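Rhamnose ABC transporter, periplasmic rhamnose-binding protein (Kribbella flavida, PDB 4KVF) probably binds a carbohydrate, likely rhamnose, outside the cell membrane and delivers it to the membrane components of an ABC transporter. Local coordinates at residues S87-L92 with P112-A117; S151-A156 with E183-E188; Y243-S248 with D270-K275. One frame throughout, in Å; residues are numbered along the deposited sequence.

Contact 1 of 3, residues S87-L92 with P112-A117; sequences SYINTL and PSLNQA
Ile89 packs against Ser113 and Leu114, and it can be followed outward from the backbone. Its CB already sits 3.7 Å from Ser113 OG. At the branch, CG2 takes the position anti to the backbone N and presses closest, 3.4 Å from Ser113 OG, with Ser113 CB just beyond. The other arm leaves through CG1, which only grazes Leu114 CD2, and ends in CD1. That terminal methyl lies 3.8 Å from Leu114 CD2 and still has Ser113 OG at its flank, at 3.6 Å. The two aliphatic chains cross at about a right angle, so Leu114 CD2 lies across both methyl ends of Ile89, 3.9 Å from CG2 as well.

The hosts are helices 85-94 and 111-119, successive helices of the parallel α/β lobe that carries the six-stranded sheet. They run side by side in the same direction, 12° between the local axes, which are 9.4 Å apart. Helix 111-119 makes the β-α-β crossover from strand 99-102 to its neighbour 123-127, and Ile89 also touches Leu45 on strand 41-45.

Although Ser113 OG is wrapped by the methyls of Ile89, it is not stranded: it hydrogen-bonds to Val110 O, in the loop just before its helix. Asn90, exposed to solvent, extends its amide toward helix 111-119, and OD1 rests 3.4 Å from Ser113 CB.

Contact 2 of 3, residues S151-A156 with E183-E188; sequences SLVKMA and EVMKTE
Val153 points one methyl, CG2, into the shallow notch between Met185 and Glu188, and most of the contact turns on that carbon. With chi1 at 174°, CG1 lies anti to the backbone N while CG2 lies anti to the carbonyl carbon, and it is this second branch that does the touching. It comes within 3.8 Å of Met185 O and has Met185 CB and CG nearly as close; from the other side of the notch Glu188 CB meets it at 3.9 Å.

Met185, modelled as selenomethionine, runs extended from CA through CG to SE and then turns at its last torsion, chi3 67°. The turn carries CE back to within 4.1 Å of Val153 CG2, so the side chain curls around the valine methyl. The extended run before it sets SE against Leu152, whose CD1 is 4.1 Å away and whose CB is scarcely farther; the leucine and the selenomethionine cross at about a right angle.

These residues join helices 145-159 and 176-189 in the lobe built on the four-stranded parallel sheet, where helix 176-189 is the crossover between the adjacent strands 164-170 and 197-204. The local axes cross at -55°, 9.3 Å apart. Leu152 and Met185 both continue inward to Val230 on strand 226-231, placing the two helices on one face of that sheet.

Glu188 gives the interface only its aliphatic root. Past CB the chain turns off, and OE2 forms a salt bridge with Lys191 just past the helix, with a weak hydrogen bond from Gln146 NE2 as well.

Contact 3 of 3, residues Y243-S248 with D270-K275; sequences YVSASS and DGTVKK
Ser245 reaches from the last turn of helix 234-245 to Asp270 and Thr272, which follow helix 261-269 in an Asx turn (Asp270 to Thr272) that overlaps the Schellman motif at Gly271. A hydrogen bond bridges the two segments: Ser245 OG donates to Asp270 OD2 at 3.0 Å, arriving on the syn side and 29° out of the carboxylate plane. The serine hydroxyl is brought there by chi1 of -174°, which swings OG away from its own backbone N. Beside this bond, Ser245 CB rests 3.4 Å from Thr272 OG1. On the Val244 side the contact turns apolar, Thr272 CG2 lying 3.9 Å from Val244 CG1.

One shell out is the grip that fixes the carboxylate. Its other oxygen, Asp270 OD1, accepts twice from Thr272 and from the same face of its plane: OG1 comes in from above the plane at 2.9 Å, and the backbone N on the anti side at 3.1 Å. With OD1 clamped this way, OD2 is left turned toward Ser245. Without the hydroxyl and methyl of Thr272, as with an alanine there, OD1 would probably keep just the backbone N-H of this pair, the carboxylate would be less firmly held toward Ser245, and a gap would open beside Val244 CG1.

Farther back, Gly271 takes the positive phi that closes the Schellman motif, a conformation in which a CB would jam against the preceding carbonyl O. Val244 is backed by Leu220 and by Ile255 of strand 254-257, in the lobe with the four-stranded sheet. On the serine side the chain leaves its helix at Ala246, and the next residue, Ser247, turns both its backbone N and its OG to Val244 O from one face, OG at 3.1 Å.

Contacts 1 and 2 are both buried helix-to-helix packing, yet they belong to different lobes, their centres about 39 Å apart on opposite sides of the chain's centre. Contact 1 joins nearly parallel helices, contact 2 steeply crossed ones; neither has a hydrogen bond between its segments. Contact 3 shares the second lobe with contact 2 but joins the end of helix 234-245 to the loop after helix 261-269, nearer the surface, and there a serine-carboxylate bond and an Asx turn take over from methyl packing. No helix is common to two contacts. Contacts 2 and 3 meet, Met155 CG lying 4.1 Å from Lys275 CD, whereas contacts 1 and 3 stay about 35 Å apart at their nearest atoms.

Contact 1 of 3, residues S87-L92 with P112-A117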
# COMPACT_ATOMS: atom_id res chain seq x y z
N SER A 87 -11.69 -17.12 12.71
CA SER A 87 -12.45 -16.99 13.96
C SER A 87 -13.10 -15.61 14.02
O SER A 87 -14.26 -15.47 14.42
CB SER A 87 -11.56 -17.23 15.19
OG SER A 87 -10.54 -16.25 15.28
N TYR A 88 -12.36 -14.60 13.59
CA TYR A 88 -12.89 -13.24 13.57
C TYR A 88 -13.97 -13.05 12.52
O TYR A 88 -14.98 -12.40 12.77
CB TYR A 88 -11.77 -12.20 13.41
CG TYR A 88 -10.83 -12.15 14.60
CD1 TYR A 88 -11.18 -11.47 15.76
CD2 TYR A 88 -9.60 -12.80 14.57
CE1 TYR A 88 -10.33 -11.43 16.86
CE2 TYR A 88 -8.75 -12.78 15.68
CZ TYR A 88 -9.12 -12.09 16.81
OH TYR A 88 -8.27 -12.06 17.88
N ILE A 89 -13.77 -13.60 11.33
CA ILE A 89 -14.77 -13.48 10.27
C ILE A 89 -16.09 -14.13 10.72
O ILE A 89 -17.18 -13.60 10.49
CB ILE A 89 -14.29 -14.16 8.97
CG1 ILE A 89 -13.11 -13.38 8.38
CG2 ILE A 89 -15.46 -14.27 7.95
CD1 ILE A 89 -12.32 -14.15 7.33
N ASN A 90 -15.97 -15.28 11.36
CA ASN A 90 -17.15 -16.01 11.85
C ASN A 90 -17.90 -15.19 12.89
O ASN A 90 -19.13 -15.20 12.93
CB ASN A 90 -16.75 -17.38 12.40
CG ASN A 90 -16.45 -18.39 11.29
OD1 ASN A 90 -16.99 -18.28 10.19
ND2 ASN A 90 -15.60 -19.37 11.59
N THR A 91 -17.14 -14.50 13.75
CA THR A 91 -17.75 -13.62 14.73
C THR A 91 -18.52 -12.49 14.04
O THR A 91 -19.65 -12.20 14.40
CB THR A 91 -16.70 -12.99 15.65
OG1 THR A 91 -15.98 -14.04 16.31
CG2 THR A 91 -17.37 -12.10 16.69
N LEU A 92 -17.91 -11.87 13.03
CA LEU A 92 -18.56 -10.77 12.34
C LEU A 92 -19.85 -11.22 11.64
O LEU A 92 -20.82 -10.48 11.58
CB LEU A 92 -17.61 -10.11 11.34
CG LEU A 92 -16.40 -9.43 11.99
CD1 LEU A 92 -15.50 -8.83 10.91
CD2 LEU A 92 -16.84 -8.35 12.99
N PRO A 112 -14.05 -20.09 2.74
CA PRO A 112 -15.31 -20.68 3.19
C PRO A 112 -16.14 -19.73 4.04
O PRO A 112 -17.34 -19.57 3.79
CB PRO A 112 -14.86 -21.89 4.02
CG PRO A 112 -13.57 -22.30 3.36
CD PRO A 112 -12.91 -20.99 3.02
N SER A 113 -15.51 -19.08 5.02
CA SER A 113 -16.25 -18.17 5.90
C SER A 113 -16.66 -16.89 5.17
O SER A 113 -17.78 -16.41 5.35
CB SER A 113 -15.44 -17.85 7.17
OG SER A 113 -14.23 -17.20 6.85
N LEU A 114 -15.77 -16.33 4.34
CA LEU A 114 -16.16 -15.16 3.56
C LEU A 114 -17.34 -15.44 2.64
O LEU A 114 -18.23 -14.61 2.50
CB LEU A 114 -14.98 -14.57 2.76
CG LEU A 114 -13.89 -13.90 3.62
CD1 LEU A 114 -12.79 -13.34 2.72
CD2 LEU A 114 -14.48 -12.78 4.49
N ASN A 115 -17.35 -16.61 2.01
CA ASN A 115 -18.46 -16.95 1.12
C ASN A 115 -19.73 -17.26 1.90
O ASN A 115 -20.84 -17.05 1.41
CB ASN A 115 -18.09 -18.07 0.15
CG ASN A 115 -17.31 -17.55 -1.05
OD1 ASN A 115 -17.51 -16.40 -1.47
ND2 ASN A 115 -16.41 -18.37 -1.59
N GLN A 116 -19.57 -17.75 3.12
CA GLN A 116 -20.71 -17.91 4.01
C GLN A 116 -21.30 -16.53 4.32
O GLN A 116 -22.52 -16.37 4.35
CB GLN A 116 -20.28 -18.60 5.30
CG GLN A 116 -21.41 -18.86 6.27
CD GLN A 116 -22.00 -20.25 6.12
OE1 GLN A 116 -22.20 -20.74 5.01
NE2 GLN A 116 -22.28 -20.89 7.25
N ALA A 117 -20.43 -15.55 4.55
CA ALA A 117 -20.89 -14.18 4.79
C ALA A 117 -21.65 -13.65 3.58
O ALA A 117 -22.75 -13.12 3.71
CB ALA A 117 -19.71 -13.26 5.12

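Contact 2 of 3, residues S151-A156 with E183-E188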
# COMPACT_ATOMS: atom_id res chain seq x y z
N SER A 151 6.65 4.72 -10.53
CA SER A 151 6.99 5.81 -9.63
C SER A 151 8.45 5.73 -9.20
O SER A 151 9.15 6.73 -9.16
CB SER A 151 6.09 5.77 -8.40
OG SER A 151 6.53 6.71 -7.44
N LEU A 152 8.91 4.51 -8.90
CA LEU A 152 10.30 4.33 -8.49
C LEU A 152 11.25 4.76 -9.60
O LEU A 152 12.22 5.49 -9.36
CB LEU A 152 10.55 2.87 -8.06
CG LEU A 152 9.81 2.45 -6.78
CD1 LEU A 152 9.90 0.94 -6.58
CD2 LEU A 152 10.37 3.18 -5.56
N VAL A 153 10.97 4.36 -10.83
CA VAL A 153 11.84 4.74 -11.94
C VAL A 153 11.76 6.24 -12.24
O VAL A 153 12.77 6.88 -12.48
CB VAL A 153 11.60 3.90 -13.20
CG1 VAL A 153 12.44 4.43 -14.37
CG2 VAL A 153 11.98 2.45 -12.91
N LYS A 154 10.54 6.78 -12.18
CA LYS A 154 10.33 8.22 -12.41
C LYS A 154 11.11 9.06 -11.40
O LYS A 154 11.78 10.01 -11.77
CB LYS A 154 8.85 8.57 -12.36
CG LYS A 154 8.56 10.05 -12.57
CD LYS A 154 7.07 10.36 -12.44
CE LYS A 154 6.74 11.76 -12.96
N MSE A 155 11.02 8.69 -10.12
CA MSE A 155 11.78 9.41 -9.09
C MSE A 155 13.28 9.23 -9.27
O MSE A 155 14.04 10.20 -9.16
CB MSE A 155 11.34 8.97 -7.68
CG MSE A 155 9.90 9.38 -7.35
SE MSE A 155 9.36 8.97 -5.52
CE MSE A 155 9.69 7.05 -5.54
N ALA A 156 13.72 8.01 -9.56
CA ALA A 156 15.14 7.76 -9.79
C ALA A 156 15.68 8.61 -10.95
O ALA A 156 16.76 9.18 -10.86
CB ALA A 156 15.40 6.29 -10.05
N GLU A 183 10.66 -6.09 -11.09
CA GLU A 183 10.37 -6.50 -12.46
C GLU A 183 9.72 -5.36 -13.24
O GLU A 183 10.06 -5.12 -14.39
CB GLU A 183 9.50 -7.77 -12.51
CG GLU A 183 9.21 -8.25 -13.93
CD GLU A 183 10.45 -8.73 -14.68
OE1 GLU A 183 11.39 -9.24 -14.03
OE2 GLU A 183 10.48 -8.59 -15.92
N VAL A 184 8.80 -4.64 -12.61
CA VAL A 184 8.21 -3.48 -13.27
C VAL A 184 9.28 -2.42 -13.56
O VAL A 184 9.32 -1.86 -14.66
CB VAL A 184 7.04 -2.88 -12.46
CG1 VAL A 184 6.55 -1.60 -13.14
CG2 VAL A 184 5.92 -3.91 -12.36
N MSE A 185 10.15 -2.16 -12.59
CA MSE A 185 11.26 -1.23 -12.80
C MSE A 185 12.08 -1.59 -14.04
O MSE A 185 12.44 -0.73 -14.85
CB MSE A 185 12.18 -1.20 -11.59
CG MSE A 185 11.59 -0.54 -10.37
SE MSE A 185 12.94 -0.41 -8.95
CE MSE A 185 14.12 0.87 -9.81
N LYS A 186 12.40 -2.88 -14.18
CA LYS A 186 13.15 -3.34 -15.35
C LYS A 186 12.38 -3.10 -16.66
O LYS A 186 12.97 -2.70 -17.66
CB LYS A 186 13.50 -4.83 -15.22
CG LYS A 186 14.51 -5.14 -14.14
CD LYS A 186 14.73 -6.65 -14.02
CE LYS A 186 15.73 -7.00 -12.94
NZ LYS A 186 15.85 -8.47 -12.78
N THR A 187 11.08 -3.35 -16.64
CA THR A 187 10.29 -3.15 -17.85
C THR A 187 10.29 -1.67 -18.21
O THR A 187 10.41 -1.31 -19.38
CB THR A 187 8.86 -3.69 -17.72
OG1 THR A 187 8.11 -2.86 -16.82
CG2 THR A 187 8.89 -5.13 -17.19
N GLU A 188 10.18 -0.83 -17.18
CA GLU A 188 10.25 0.62 -17.37
C GLU A 188 11.60 1.09 -17.90
O GLU A 188 11.67 1.89 -18.83
CB GLU A 188 9.92 1.35 -16.07
CG GLU A 188 8.45 1.36 -15.71
CD GLU A 188 7.63 2.20 -16.68
OE1 GLU A 188 7.87 3.42 -16.76
OE2 GLU A 188 6.76 1.63 -17.36

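Contact 3 of 3, residues Y243-S248 with D270-K275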
# COMPACT_ATOMS: atom_id res chain seq x y z
N TYR A 243 22.70 5.80 6.64
CA TYR A 243 24.10 5.70 6.25
C TYR A 243 24.54 6.95 5.48
O TYR A 243 25.55 7.55 5.81
CB TYR A 243 24.39 4.48 5.39
CG TYR A 243 25.79 4.56 4.83
CD1 TYR A 243 26.89 4.40 5.66
CD2 TYR A 243 26.02 4.83 3.49
CE1 TYR A 243 28.17 4.50 5.17
CE2 TYR A 243 27.32 4.94 2.98
CZ TYR A 243 28.38 4.76 3.83
OH TYR A 243 29.67 4.85 3.35
N VAL A 244 23.79 7.30 4.44
CA VAL A 244 24.16 8.44 3.61
C VAL A 244 24.23 9.75 4.41
O VAL A 244 25.14 10.55 4.22
CB VAL A 244 23.24 8.56 2.38
CG1 VAL A 244 23.46 9.87 1.65
CG2 VAL A 244 23.49 7.38 1.44
N SER A 245 23.29 9.92 5.34
CA SER A 245 23.23 11.13 6.17
C SER A 245 24.51 11.35 6.98
O SER A 245 24.93 12.49 7.19
CB SER A 245 22.02 11.06 7.11
OG SER A 245 21.87 12.27 7.83
N ALA A 246 25.14 10.26 7.41
CA ALA A 246 26.31 10.37 8.27
C ALA A 246 27.61 9.98 7.54
O ALA A 246 28.61 9.65 8.18
CB ALA A 246 26.13 9.52 9.51
N SER A 247 27.59 10.05 6.21
CA SER A 247 28.75 9.68 5.40
C SER A 247 29.15 10.83 4.48
O SER A 247 28.49 11.86 4.42
CB SER A 247 28.42 8.47 4.54
OG SER A 247 27.61 8.86 3.45
N SER A 248 30.23 10.61 3.73
CA SER A 248 30.74 11.59 2.78
C SER A 248 29.97 11.59 1.46
O SER A 248 30.35 12.28 0.52
CB SER A 248 32.23 11.35 2.52
OG SER A 248 32.47 10.00 2.16
N ASP A 270 16.50 16.97 6.90
CA ASP A 270 17.94 17.26 6.89
C ASP A 270 18.56 17.27 5.49
O ASP A 270 19.76 17.52 5.34
CB ASP A 270 18.73 16.40 7.91
CG ASP A 270 19.01 14.97 7.43
OD1 ASP A 270 18.58 14.58 6.32
OD2 ASP A 270 19.67 14.21 8.19
N GLY A 271 17.74 17.01 4.47
CA GLY A 271 18.18 17.12 3.09
C GLY A 271 18.78 15.86 2.47
O GLY A 271 19.25 15.89 1.33
N THR A 272 18.76 14.75 3.20
CA THR A 272 19.32 13.51 2.67
C THR A 272 18.40 12.93 1.61
O THR A 272 18.86 12.44 0.56
CB THR A 272 19.51 12.46 3.79
OG1 THR A 272 20.41 12.98 4.77
CG2 THR A 272 20.08 11.17 3.22
N VAL A 273 17.10 12.98 1.88
CA VAL A 273 16.10 12.46 0.95
C VAL A 273 15.21 13.59 0.47
O VAL A 273 14.69 14.37 1.28
CB VAL A 273 15.25 11.36 1.62
CG1 VAL A 273 14.10 10.96 0.71
CG2 VAL A 273 16.13 10.17 1.97
N LYS A 274 15.05 13.70 -0.84
CA LYS A 274 14.23 14.76 -1.41
C LYS A 274 12.83 14.27 -1.75
O LYS A 274 11.85 15.00 -1.62
CB LYS A 274 14.91 15.37 -2.64
CG LYS A 274 16.24 16.06 -2.31
CD LYS A 274 16.74 16.94 -3.44
CE LYS A 274 17.87 16.25 -4.21
NZ LYS A 274 18.42 17.13 -5.28
N LYS A 275 12.75 13.01 -2.16
CA LYS A 275 11.49 12.44 -2.61
C LYS A 275 11.48 10.94 -2.33
O LYS A 275 12.50 10.27 -2.47
CB LYS A 275 11.34 12.69 -4.11
CG LYS A 275 9.92 12.94 -4.59
CD LYS A 275 9.90 13.24 -6.09
CE LYS A 275 9.37 14.64 -6.39
NZ LYS A 275 8.86 14.75 -7.79